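Side-chain contacts in putative nucleotide-diphospho-sugar transferase (Desulfovibrio desulfuricans subsp. desulfuricans, PDB 3CGX), which probably transfers a sugar from a nucleotide-diphospho-sugar donor, though its donor and acceptor are not known: residues D197-V200 against L201-N205; V121-A124 against L125-Q129. All blocks are in the same frame, centred on the assembly; numbering follows the deposited sequence.

Overall arrangement
From the N terminus the chain first lays down four parallel strands of its mixed sheet (5-11, 53-58, 78-81 and 105-109), and then enters helix 118-127. Contact 2 lies on the C-terminal part of that helix and runs on to Gln-129; here Val-121, Leu-125 and Leu-128 pack on strand 105-109 and Leu-125 also on 5-11. The chain goes on through strands 133-137 and 143-149, helix 169-178 and strand 183-185 before contact 1 opens on helix 195-204, which is covered by the C-terminal helices 214-221 and 223-226. Each contact joins successive turns of one helix, so neither closes a long loop; they follow in series, without nesting or crossing. The centres of contacts 1 and 2 are about 27 Å apart.

Contact 1: residues D197-V200 against L201-N205; sequences DLNV and LYRTN
Arg-203 folds back along helix 195-204 onto Asn-199, one turn earlier. Starting at its root, Arg-203 CB and CG each lie 3.4 Å from the backbone O of Asn-199, the same oxygen that accepts the hydrogen bond from Arg-203 N. Arg-203 CD comes next, 3.2 Å from Asn-199 OD1. The chain bends here (chi3 72°), and beyond NE it brings the guanidinium round so that Arg-203 NH1 donates to Asn-199 OD1 at 2.9 Å. The bond is nearly straight, 166° at the hydrogen. It uses an in-plane lone pair of the amide oxygen and meets the guanidinium at its edge, although the two flat groups are turned 65° apart. NH1 also bonds Ile-231 O, while Asn-199 ND2 reaches Ile-226 O and Asp-230 OD1. This i to i+4 pair thus also bonds to helix 223-226 and to the C-terminal residues Asp-230 and Ile-231.

One residue on, Val-200 O takes two donors from Thr-204: the backbone N at 3.0 Å and the hydroxyl OG1 at 2.7 Å, arriving from opposite faces of the carbonyl plane. Thr-204 CG2 meets Val-200 CG1 at 3.8 Å. On the buried flank, the methyls Leu-198 CD1 and Leu-201 CD2 are 4.3 Å apart, and both leucines pack on Leu-219 of helix 214-221, as does Tyr-202, whose OH bonds Asp-223.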
loop_
_atom_site.group_PDB
_atom_site.type_symbol
_atom_site.label_atom_id
_atom_site.label_comp_id
_atom_site.label_asym_id
_atom_site.label_seq_id
_atom_site.Cartn_x
_atom_site.Cartn_y
_atom_site.Cartn_z
ATOM N N ASP A 197 6.836 -4.365 -14.768
ATOM C CA ASP A 197 6.678 -4.743 -13.375
ATOM C C ASP A 197 5.732 -5.956 -13.243
ATOM O O ASP A 197 5.957 -6.851 -12.416
ATOM C CB ASP A 197 6.085 -3.590 -12.543
ATOM C CG ASP A 197 6.952 -2.379 -12.481
ATOM O OD1 ASP A 197 8.172 -2.480 -12.546
ATOM O OD2 ASP A 197 6.390 -1.320 -12.333
ATOM N N LEU A 198 4.670 -5.962 -14.064
ATOM C CA LEU A 198 3.678 -7.055 -14.057
ATOM C C LEU A 198 4.322 -8.372 -14.530
ATOM O O LEU A 198 4.049 -9.478 -13.989
ATOM C CB LEU A 198 2.465 -6.721 -14.936
ATOM C CG LEU A 198 1.206 -7.584 -14.808
ATOM C CD1 LEU A 198 0.520 -7.250 -13.468
ATOM C CD2 LEU A 198 0.182 -7.393 -15.962
ATOM N N ASN A 199 5.151 -8.257 -15.566
ATOM C CA ASN A 199 5.892 -9.412 -16.073
ATOM C C ASN A 199 6.801 -10.037 -14.998
ATOM O O ASN A 199 6.850 -11.273 -14.832
ATOM C CB ASN A 199 6.696 -9.012 -17.297
ATOM C CG ASN A 199 7.498 -10.147 -17.874
ATOM O OD1 ASN A 199 8.636 -10.353 -17.455
ATOM N ND2 ASN A 199 6.970 -10.818 -18.923
ATOM N N VAL A 200 7.494 -9.186 -14.253
ATOM C CA VAL A 200 8.381 -9.659 -13.159
ATOM C C VAL A 200 7.552 -10.260 -12.035
ATOM O O VAL A 200 7.907 -11.344 -11.516
ATOM C CB VAL A 200 9.272 -8.527 -12.597
ATOM C CG1 VAL A 200 10.044 -9.012 -11.341
ATOM C CG2 VAL A 200 10.184 -7.951 -13.696
ATOM N N LEU A 201 6.441 -9.608 -11.695
ATOM C CA LEU A 201 5.534 -10.108 -10.645
ATOM C C LEU A 201 5.145 -11.544 -10.990
ATOM O O LEU A 201 5.181 -12.461 -10.146
ATOM C CB LEU A 201 4.262 -9.266 -10.485
ATOM C CG LEU A 201 3.156 -9.685 -9.490
ATOM C CD1 LEU A 201 3.598 -9.560 -8.000
ATOM C CD2 LEU A 201 1.835 -8.876 -9.712
ATOM N N TYR A 202 4.776 -11.723 -12.249
ATOM C CA TYR A 202 4.303 -13.024 -12.781
ATOM C C TYR A 202 5.393 -14.073 -12.783
ATOM O O TYR A 202 5.216 -15.179 -12.273
ATOM C CB TYR A 202 3.756 -12.847 -14.223
ATOM C CG TYR A 202 3.168 -14.111 -14.879
ATOM C CD1 TYR A 202 2.268 -14.931 -14.184
ATOM C CD2 TYR A 202 3.471 -14.438 -16.190
ATOM C CE1 TYR A 202 1.716 -16.055 -14.784
ATOM C CE2 TYR A 202 2.924 -15.563 -16.798
ATOM C CZ TYR A 202 2.054 -16.363 -16.069
ATOM O OH TYR A 202 1.508 -17.439 -16.676
ATOM N N ARG A 203 6.555 -13.720 -13.297
ATOM C CA ARG A 203 7.563 -14.732 -13.527
ATOM C C ARG A 203 8.339 -15.140 -12.272
ATOM O O ARG A 203 8.855 -16.250 -12.207
ATOM C CB ARG A 203 8.494 -14.292 -14.605
ATOM C CG ARG A 203 7.780 -14.283 -15.983
ATOM C CD ARG A 203 8.517 -13.469 -16.953
ATOM N NE ARG A 203 9.723 -14.129 -17.351
ATOM C CZ ARG A 203 10.791 -13.485 -17.816
ATOM N NH1 ARG A 203 10.811 -12.148 -17.917
ATOM N NH2 ARG A 203 11.841 -14.172 -18.177
ATOM N N THR A 204 8.401 -14.262 -11.291
ATOM C CA THR A 204 9.128 -14.554 -10.046
ATOM C C THR A 204 8.246 -15.155 -8.950
ATOM O O THR A 204 8.744 -15.570 -7.907
ATOM C CB THR A 204 9.817 -13.277 -9.515
ATOM O OG1 THR A 204 8.820 -12.311 -9.121
ATOM C CG2 THR A 204 10.780 -12.692 -10.591
ATOM N N ASN A 205 6.936 -15.226 -9.150
ATOM C CA ASN A 205 6.070 -15.828 -8.119
ATOM C C ASN A 205 5.569 -17.220 -8.470
ATOM O O ASN A 205 4.702 -17.764 -7.775
ATOM C CB ASN A 205 4.886 -14.940 -7.761
ATOM C CG ASN A 205 5.272 -13.816 -6.861
ATOM O OD1 ASN A 205 5.427 -12.671 -7.304
ATOM N ND2 ASN A 205 5.474 -14.129 -5.601
#

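Contact 2: residues V121-A124 against L125-Q129; sequences VQKA and LNDLQ
Val-121 to Ala-124 and Leu-125 to Asp-127 are consecutive turns of helix 118-127, joined by i to i+4 backbone bonds: Leu-125 N to Val-121 O, Asn-126 N to Gln-122 O and Asp-127 N to Lys-123 O. Leu-128 N continues the series, reaching Ala-124 O at 3.0 Å. Asn-126 O accepts from both the backbone N and the side-chain NE2 of Gln-129, the latter at 2.9 Å in the carbonyl plane.

Two side-chain pairs follow the same spacing. Gln-122 bends at chi2 (69°) so that its amide swings along the helix, and Gln-122 NE2 donates to Asn-126 OD1 at 3.1 Å. The donor stands above the plane of the Asn-126 amide, away from its lone pairs, and the two amide planes are turned 35° from each other. The other end of the Gln-122 amide, OE1, accepts from His-51 N, so both ends of the group are held.

In the chain the helix comes after strand 105-109, a strand of the central sheet of what is probably a GT-A-type fold, and its inner face lies on that strand. Val-121 touches Met-109, Leu-125 and Leu-128 both touch Val-107, and Leu-125 also reaches Ile-7 of strand 5-11. Along this face Val-121 CG1 and Leu-125 CD1 approach to 4.4 Å.

Lys-123 runs extended as far as CE, then turns at chi4 to set its NZ 2.9 Å from Asp-127 OD2. In this salt bridge NZ approaches OD2 nearly in line with its C-O bond, while Lys-123 CG lies 3.6 Å from Asp-127 OD2.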
loop_
_atom_site.group_PDB
_atom_site.type_symbol
_atom_site.label_atom_id
_atom_site.label_comp_id
_atom_site.label_asym_id
_atom_site.label_seq_id
_atom_site.Cartn_x
_atom_site.Cartn_y
_atom_site.Cartn_z
ATOM N N VAL A 121 4.194 -7.483 7.526
ATOM C CA VAL A 121 3.378 -6.401 8.116
ATOM C C VAL A 121 3.232 -6.657 9.605
ATOM O O VAL A 121 3.336 -5.717 10.425
ATOM C CB VAL A 121 1.985 -6.320 7.470
ATOM C CG1 VAL A 121 1.132 -5.188 8.128
ATOM C CG2 VAL A 121 2.117 -6.082 5.982
ATOM N N GLN A 122 2.979 -7.923 9.941
ATOM C CA GLN A 122 2.962 -8.333 11.346
ATOM C C GLN A 122 4.334 -8.114 11.999
ATOM O O GLN A 122 4.446 -7.612 13.117
ATOM C CB GLN A 122 2.564 -9.776 11.501
ATOM C CG GLN A 122 2.403 -10.202 12.937
ATOM C CD GLN A 122 1.215 -9.544 13.568
ATOM O OE1 GLN A 122 0.082 -9.747 13.122
ATOM N NE2 GLN A 122 1.456 -8.728 14.595
ATOM N N LYS A 123 5.384 -8.474 11.295
ATOM C CA LYS A 123 6.724 -8.267 11.817
ATOM C C LYS A 123 6.969 -6.782 12.107
ATOM O O LYS A 123 7.515 -6.407 13.171
ATOM C CB LYS A 123 7.790 -8.811 10.843
ATOM C CG LYS A 123 9.224 -8.659 11.378
ATOM C CD LYS A 123 10.203 -9.427 10.474
ATOM C CE LYS A 123 11.630 -9.301 10.889
ATOM N NZ LYS A 123 11.985 -7.867 11.010
ATOM N N ALA A 124 6.589 -5.938 11.165
ATOM C CA ALA A 124 6.712 -4.485 11.342
ATOM C C ALA A 124 5.994 -4.005 12.612
ATOM O O ALA A 124 6.537 -3.225 13.397
ATOM C CB ALA A 124 6.187 -3.727 10.084
ATOM N N LEU A 125 4.762 -4.451 12.794
ATOM C CA LEU A 125 3.989 -4.071 13.959
ATOM C C LEU A 125 4.645 -4.561 15.229
ATOM O O LEU A 125 4.719 -3.831 16.224
ATOM C CB LEU A 125 2.560 -4.591 13.843
ATOM C CG LEU A 125 1.729 -3.780 12.829
ATOM C CD1 LEU A 125 0.467 -4.574 12.403
ATOM C CD2 LEU A 125 1.410 -2.382 13.378
ATOM N N ASN A 126 5.143 -5.790 15.199
ATOM C CA ASN A 126 5.843 -6.352 16.336
ATOM C C ASN A 126 7.081 -5.505 16.669
ATOM O O ASN A 126 7.359 -5.222 17.821
ATOM C CB ASN A 126 6.296 -7.814 16.089
ATOM C CG ASN A 126 5.116 -8.829 15.972
ATOM O OD1 ASN A 126 4.005 -8.572 16.407
ATOM N ND2 ASN A 126 5.417 -10.018 15.450
ATOM N N ASP A 127 7.849 -5.181 15.634
ATOM C CA ASP A 127 9.122 -4.444 15.794
ATOM C C ASP A 127 8.905 -2.991 16.279
ATOM O O ASP A 127 9.766 -2.412 16.956
ATOM C CB ASP A 127 9.956 -4.480 14.481
ATOM C CG ASP A 127 10.618 -5.833 14.217
ATOM O OD1 ASP A 127 10.663 -6.695 15.097
ATOM O OD2 ASP A 127 11.103 -6.058 13.100
ATOM N N LEU A 128 7.761 -2.408 15.957
ATOM C CA LEU A 128 7.416 -1.061 16.449
ATOM C C LEU A 128 7.247 -0.987 17.952
ATOM O O LEU A 128 7.056 0.085 18.528
ATOM C CB LEU A 128 6.161 -0.488 15.773
ATOM C CG LEU A 128 6.408 0.207 14.455
ATOM C CD1 LEU A 128 5.025 0.467 13.785
ATOM C CD2 LEU A 128 7.299 1.513 14.578
ATOM N N GLN A 129 7.284 -2.119 18.625
ATOM C CA GLN A 129 7.292 -2.053 20.066
ATOM C C GLN A 129 8.647 -1.572 20.523
ATOM O O GLN A 129 8.777 -1.056 21.632
ATOM C CB GLN A 129 6.990 -3.416 20.707
ATOM C CG GLN A 129 5.573 -3.854 20.375
ATOM C CD GLN A 129 5.313 -5.262 20.797
ATOM O OE1 GLN A 129 4.483 -5.487 21.663
ATOM N NE2 GLN A 129 6.033 -6.223 20.207
#